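Local atomic coordinates of biphenyl 2,3-Dioxygenase Beta Subunit (Sphingobium yanoikuyae, PDB entry 2GBW), a protein that probably serves as the beta subunit of a ring-hydroxylating dioxygenase that oxidises aromatic compounds such as biphenyl. Residues 103-108 and 119-124; 115-120 and 141-146. All coordinates share one frame; numbering follows the deposited sequence.

Contact 1 (103-108 and 119-124); sequences VSNVEA and LSNILV
Asn105 and Asn121 lie side by side and point the same way, their amide planes only 13° apart, with Asn121 ND2 set 3.6 Å from Asn105 CB. The two amides do not bond each other; they reach across to a second subunit, where Asn105 ND2 donates to Arg21 O and Asn121 ND2 to Tyr101 O. Asn121 OD1 meets Arg100 NH1 of that subunit, so Asn121 is gripped at both ends of its amide. What brings Asn105 to this face is a beta bulge in the hairpin of strands 98-112 and 115-128, where Asn105 takes a left-handed backbone conformation (phi/psi 59°/41°) and the register slips by one residue between the hydrogen-bonded pairs Ser104-Asn121 and Glu107-Leu119. Each pair keeps both its backbone bonds, among them Asn121 N to Ser104 O at 2.8 Å and Leu119 N to Glu107 O at 2.8 Å. Within the bulge, Val106 CA sits 3.2 Å from Leu119 O in a CA-H...O contact. Val103 and Ile122 share the other face, CG2 to CG2 at 4.3 Å. Further along, Val106 CG2, beside its own backbone N, rests 4.0 Å from Ser120 CB, while Ser120 OG is hydrogen-bonded to Arg140 NE on strand 132-147.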
loop_
_atom_site.group_PDB
_atom_site.type_symbol
_atom_site.label_atom_id
_atom_site.label_comp_id
_atom_site.label_asym_id
_atom_site.label_seq_id
_atom_site.Cartn_x
_atom_site.Cartn_y
_atom_site.Cartn_z
ATOM N N VAL B 103 0.076 -1.694 -23.903
ATOM C CA VAL B 103 -1.112 -1.570 -24.723
ATOM C C VAL B 103 -1.519 -2.967 -25.131
ATOM O O VAL B 103 -0.700 -3.722 -25.649
ATOM C CB VAL B 103 -0.869 -0.673 -25.963
ATOM C CG1 VAL B 103 -2.115 -0.611 -26.875
ATOM C CG2 VAL B 103 -0.424 0.688 -25.555
ATOM N N SER B 104 -2.781 -3.327 -24.903
ATOM C CA SER B 104 -3.288 -4.658 -25.215
ATOM C C SER B 104 -4.712 -4.625 -25.761
ATOM O O SER B 104 -5.403 -3.602 -25.719
ATOM C CB SER B 104 -3.290 -5.539 -23.938
ATOM O OG SER B 104 -3.574 -6.870 -24.328
ATOM N N ASN B 105 -5.135 -5.768 -26.313
ATOM C CA ASN B 105 -6.482 -5.988 -26.770
ATOM C C ASN B 105 -6.878 -5.000 -27.838
ATOM O O ASN B 105 -7.950 -4.430 -27.768
ATOM C CB ASN B 105 -7.472 -5.881 -25.602
ATOM C CG ASN B 105 -8.413 -7.058 -25.587
ATOM O OD1 ASN B 105 -7.993 -8.184 -25.229
ATOM N ND2 ASN B 105 -9.634 -6.860 -26.039
ATOM N N VAL B 106 -5.967 -4.713 -28.752
ATOM C CA VAL B 106 -6.250 -3.797 -29.852
ATOM C C VAL B 106 -7.263 -4.497 -30.780
ATOM O O VAL B 106 -7.023 -5.596 -31.240
ATOM C CB VAL B 106 -4.952 -3.469 -30.629
ATOM C CG1 VAL B 106 -5.234 -2.683 -31.918
ATOM C CG2 VAL B 106 -4.008 -2.694 -29.770
ATOM N N GLU B 107 -8.423 -3.877 -31.009
ATOM C CA GLU B 107 -9.407 -4.414 -31.927
ATOM C C GLU B 107 -9.826 -3.270 -32.812
ATOM O O GLU B 107 -10.265 -2.233 -32.332
ATOM C CB GLU B 107 -10.604 -4.989 -31.194
ATOM C CG GLU B 107 -10.309 -6.323 -30.480
ATOM C CD GLU B 107 -11.564 -6.875 -29.810
ATOM O OE1 GLU B 107 -11.955 -6.302 -28.775
ATOM O OE2 GLU B 107 -12.115 -7.883 -30.276
ATOM N N ALA B 108 -9.695 -3.473 -34.106
ATOM C CA ALA B 108 -9.988 -2.454 -35.111
ATOM C C ALA B 108 -11.114 -2.895 -36.041
ATOM O O ALA B 108 -11.229 -4.090 -36.388
ATOM C CB ALA B 108 -8.750 -2.163 -35.921
ATOM N N LEU B 119 -10.392 0.064 -30.666
ATOM C CA LEU B 119 -10.444 -0.135 -29.230
ATOM C C LEU B 119 -9.099 -0.688 -28.729
ATOM O O LEU B 119 -8.464 -1.521 -29.360
ATOM C CB LEU B 119 -11.548 -1.116 -28.879
ATOM C CG LEU B 119 -12.946 -0.763 -29.388
ATOM C CD1 LEU B 119 -13.864 -1.986 -29.229
ATOM C CD2 LEU B 119 -13.456 0.445 -28.631
ATOM N N SER B 120 -8.680 -0.252 -27.558
ATOM C CA SER B 120 -7.506 -0.839 -26.910
ATOM C C SER B 120 -7.581 -0.634 -25.377
ATOM O O SER B 120 -8.249 0.298 -24.897
ATOM C CB SER B 120 -6.230 -0.253 -27.521
ATOM O OG SER B 120 -6.220 1.152 -27.359
ATOM N N ASN B 121 -6.882 -1.495 -24.624
ATOM C CA ASN B 121 -6.696 -1.396 -23.186
ATOM C C ASN B 121 -5.278 -0.837 -22.905
ATOM O O ASN B 121 -4.284 -1.272 -23.563
ATOM C CB ASN B 121 -6.730 -2.784 -22.522
ATOM C CG ASN B 121 -8.093 -3.416 -22.496
ATOM O OD1 ASN B 121 -9.110 -2.740 -22.686
ATOM N ND2 ASN B 121 -8.132 -4.713 -22.209
ATOM N N ILE B 122 -5.163 0.092 -21.957
ATOM C CA ILE B 122 -3.865 0.680 -21.686
ATOM C C ILE B 122 -3.557 0.588 -20.234
ATOM O O ILE B 122 -4.418 0.894 -19.397
ATOM C CB ILE B 122 -3.740 2.140 -22.151
ATOM C CG1 ILE B 122 -4.219 2.321 -23.566
ATOM C CG2 ILE B 122 -2.275 2.577 -22.120
ATOM C CD1 ILE B 122 -4.330 3.736 -23.991
ATOM N N LEU B 123 -2.368 0.118 -19.926
ATOM C CA LEU B 123 -1.829 0.132 -18.573
ATOM C C LEU B 123 -0.583 1.016 -18.582
ATOM O O LEU B 123 0.350 0.801 -19.353
ATOM C CB LEU B 123 -1.437 -1.306 -18.148
ATOM C CG LEU B 123 -0.739 -1.532 -16.797
ATOM C CD1 LEU B 123 -1.545 -1.048 -15.598
ATOM C CD2 LEU B 123 -0.393 -3.049 -16.668
ATOM N N VAL B 124 -0.568 1.988 -17.681
ATOM C CA VAL B 124 0.486 3.018 -17.642
ATOM C C VAL B 124 1.128 2.978 -16.288
ATOM O O VAL B 124 0.444 3.133 -15.276
ATOM C CB VAL B 124 -0.045 4.475 -17.847
ATOM C CG1 VAL B 124 1.150 5.461 -17.799
ATOM C CG2 VAL B 124 -0.820 4.599 -19.173
#

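Contact 2 (115-120 and 141-146); sequences ELDVLS and EDKLRR
Leu116 has the most surface buried here, and its side chain spreads beneath the guanidinium of Arg146. The two chains cross at about a right angle: Leu116 CD1 stands 4.0 Å from the guanidinium plane, over its centre, and CG lies 3.9 Å from Arg146 NH1. A bend at chi2 (98°) marks the arginine chain, whose NH1 is hydrogen-bonded to Gly114 O and whose NH2 forms a salt bridge with Glu110, so the cation is fixed from beyond the two segments while the leucine packs on its face. Leu116 pairs with Leu144 through two backbone hydrogen bonds, and Val118 with Asp142 likewise; the straightest, Asp142 N to Val118 O, has an N-H...O angle of 178°. These are the regular antiparallel rungs of the hairpin formed by strands 115-128 and 132-147 in the curved sheet of this NTF2-like fold. On the leucine side, Val118 CG2 meets Leu144 CD1 at 3.9 Å, and helix 10-28 covers Leu116 and Val118 with Ile16. Glu115 carries the polar end of the contact. Its chain is extended beyond CG, and OE1 takes Lys143 NZ at 2.7 Å on its anti lone pair, a salt bridge reached by a lysine chain bent at chi2 and chi3. The other oxygen, OE2, accepts from Asn113 ND2 and from two waters, which in turn accept from NE and NH2 in the edge of the Arg145 guanidinium. Arg145 NH2 also forms a salt bridge with Asp43. With positive groups near both its oxygens, Glu115 would be expected to stay ionised.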
loop_
_atom_site.group_PDB
_atom_site.type_symbol
_atom_site.label_atom_id
_atom_site.label_comp_id
_atom_site.label_asym_id
_atom_site.label_seq_id
_atom_site.Cartn_x
_atom_site.Cartn_y
_atom_site.Cartn_z
ATOM N N GLU B 115 -12.091 5.175 -42.684
ATOM C CA GLU B 115 -11.700 5.469 -41.311
ATOM C C GLU B 115 -11.824 4.191 -40.516
ATOM O O GLU B 115 -12.520 3.257 -40.953
ATOM C CB GLU B 115 -12.599 6.557 -40.726
ATOM C CG GLU B 115 -12.717 7.782 -41.692
ATOM C CD GLU B 115 -13.748 8.827 -41.243
ATOM O OE1 GLU B 115 -14.599 8.526 -40.358
ATOM O OE2 GLU B 115 -13.698 9.965 -41.766
ATOM N N LEU B 116 -11.117 4.150 -39.391
ATOM C CA LEU B 116 -11.022 2.952 -38.550
ATOM C C LEU B 116 -11.434 3.284 -37.148
ATOM O O LEU B 116 -10.965 4.271 -36.582
ATOM C CB LEU B 116 -9.596 2.421 -38.530
ATOM C CG LEU B 116 -9.061 1.938 -39.869
ATOM C CD1 LEU B 116 -7.558 1.914 -39.781
ATOM C CD2 LEU B 116 -9.675 0.580 -40.136
ATOM N N ASP B 117 -12.299 2.454 -36.583
ATOM C CA ASP B 117 -12.630 2.529 -35.180
ATOM C C ASP B 117 -11.769 1.510 -34.491
ATOM O O ASP B 117 -11.816 0.319 -34.812
ATOM C CB ASP B 117 -14.097 2.188 -34.910
ATOM C CG ASP B 117 -15.063 3.248 -35.437
ATOM O OD1 ASP B 117 -14.745 4.441 -35.348
ATOM O OD2 ASP B 117 -16.158 2.873 -35.912
ATOM N N VAL B 118 -11.027 1.979 -33.500
ATOM C CA VAL B 118 -10.033 1.169 -32.772
ATOM C C VAL B 118 -10.174 1.236 -31.251
ATOM O O VAL B 118 -10.057 2.305 -30.608
ATOM C CB VAL B 118 -8.586 1.538 -33.192
ATOM C CG1 VAL B 118 -7.577 0.498 -32.635
ATOM C CG2 VAL B 118 -8.484 1.682 -34.729
ATOM N N LEU B 119 -10.392 0.064 -30.666
ATOM C CA LEU B 119 -10.444 -0.135 -29.230
ATOM C C LEU B 119 -9.099 -0.688 -28.729
ATOM O O LEU B 119 -8.464 -1.521 -29.360
ATOM C CB LEU B 119 -11.548 -1.116 -28.879
ATOM C CG LEU B 119 -12.946 -0.763 -29.388
ATOM C CD1 LEU B 119 -13.864 -1.986 -29.229
ATOM C CD2 LEU B 119 -13.456 0.445 -28.631
ATOM N N SER B 120 -8.680 -0.252 -27.558
ATOM C CA SER B 120 -7.506 -0.839 -26.910
ATOM C C SER B 120 -7.581 -0.634 -25.377
ATOM O O SER B 120 -8.249 0.298 -24.897
ATOM C CB SER B 120 -6.230 -0.253 -27.521
ATOM O OG SER B 120 -6.220 1.152 -27.359
ATOM N N GLU B 141 -10.641 4.661 -27.121
ATOM C CA GLU B 141 -11.523 4.525 -28.270
ATOM C C GLU B 141 -11.045 5.584 -29.272
ATOM O O GLU B 141 -11.224 6.778 -29.019
ATOM C CB GLU B 141 -12.988 4.711 -27.866
ATOM C CG GLU B 141 -13.467 3.666 -26.863
ATOM C CD GLU B 141 -14.855 3.910 -26.277
ATOM O OE1 GLU B 141 -15.525 4.930 -26.591
ATOM O OE2 GLU B 141 -15.278 3.026 -25.481
ATOM N N ASP B 142 -10.393 5.134 -30.361
ATOM C CA ASP B 142 -9.850 6.029 -31.433
ATOM C C ASP B 142 -10.652 5.899 -32.704
ATOM O O ASP B 142 -11.175 4.821 -33.008
ATOM C CB ASP B 142 -8.397 5.663 -31.797
ATOM C CG ASP B 142 -7.357 6.052 -30.743
ATOM O OD1 ASP B 142 -7.637 6.876 -29.832
ATOM O OD2 ASP B 142 -6.197 5.547 -30.880
ATOM N N LYS B 143 -10.684 6.988 -33.478
ATOM C CA LYS B 143 -10.931 6.967 -34.910
ATOM C C LYS B 143 -9.612 7.354 -35.540
ATOM O O LYS B 143 -9.044 8.414 -35.207
ATOM C CB LYS B 143 -11.969 7.986 -35.326
ATOM C CG LYS B 143 -13.360 7.844 -34.669
ATOM C CD LYS B 143 -14.478 8.145 -35.682
ATOM C CE LYS B 143 -14.675 7.003 -36.698
ATOM N NZ LYS B 143 -15.228 7.391 -38.045
ATOM N N LEU B 144 -9.099 6.496 -36.408
ATOM C CA LEU B 144 -7.870 6.759 -37.156
ATOM C C LEU B 144 -8.173 6.882 -38.632
ATOM O O LEU B 144 -9.145 6.297 -39.128
ATOM C CB LEU B 144 -6.911 5.592 -37.018
ATOM C CG LEU B 144 -6.481 5.085 -35.634
ATOM C CD1 LEU B 144 -5.515 3.957 -35.874
ATOM C CD2 LEU B 144 -5.809 6.142 -34.764
ATOM N N ARG B 145 -7.341 7.622 -39.353
ATOM C CA ARG B 145 -7.354 7.507 -40.813
ATOM C C ARG B 145 -5.951 7.258 -41.321
ATOM O O ARG B 145 -4.956 7.588 -40.683
ATOM C CB ARG B 145 -7.926 8.747 -41.479
ATOM C CG ARG B 145 -7.151 10.011 -41.148
ATOM C CD ARG B 145 -7.554 11.166 -42.082
ATOM N NE ARG B 145 -8.823 11.740 -41.644
ATOM C CZ ARG B 145 -8.971 12.740 -40.775
ATOM N NH1 ARG B 145 -7.920 13.346 -40.218
ATOM N NH2 ARG B 145 -10.192 13.144 -40.453
ATOM N N ARG B 146 -5.903 6.660 -42.495
ATOM C CA ARG B 146 -4.667 6.408 -43.196
ATOM C C ARG B 146 -4.016 7.723 -43.592
ATOM O O ARG B 146 -4.681 8.644 -44.056
ATOM C CB ARG B 146 -4.933 5.567 -44.441
ATOM C CG ARG B 146 -5.016 4.073 -44.148
ATOM C CD ARG B 146 -6.466 3.586 -44.011
ATOM N NE ARG B 146 -6.547 2.121 -43.858
ATOM C CZ ARG B 146 -7.681 1.432 -43.734
ATOM N NH1 ARG B 146 -8.858 2.052 -43.770
ATOM N NH2 ARG B 146 -7.636 0.116 -43.572
HETATM O O HOH W 1 -11.304 10.495 -42.874
HETATM O O HOH W 2 -13.299 12.501 -40.962
HETATM O O HOH W 3 -14.018 4.651 -32.282
#

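How the contacts relate
Strand 115-128 is common to both contacts, pairing with strand 98-112 in contact 1 and with strand 132-147 in contact 2; Leu119 and Ser120 belong to both. Each is partly buried, but the burial differs in kind. Contact 1 turns its asparagine face to a second subunit, which supplies the partners of both amides. Contact 2 touches that subunit only through Leu119, and its charged groups are satisfied mainly within the chain and by water. Its register runs unbroken, whereas contact 1 is interrupted by a bulge. The contacts meet under helix 10-28, where Val118 CG1 packs on Val106 CG1 at 4.0 Å.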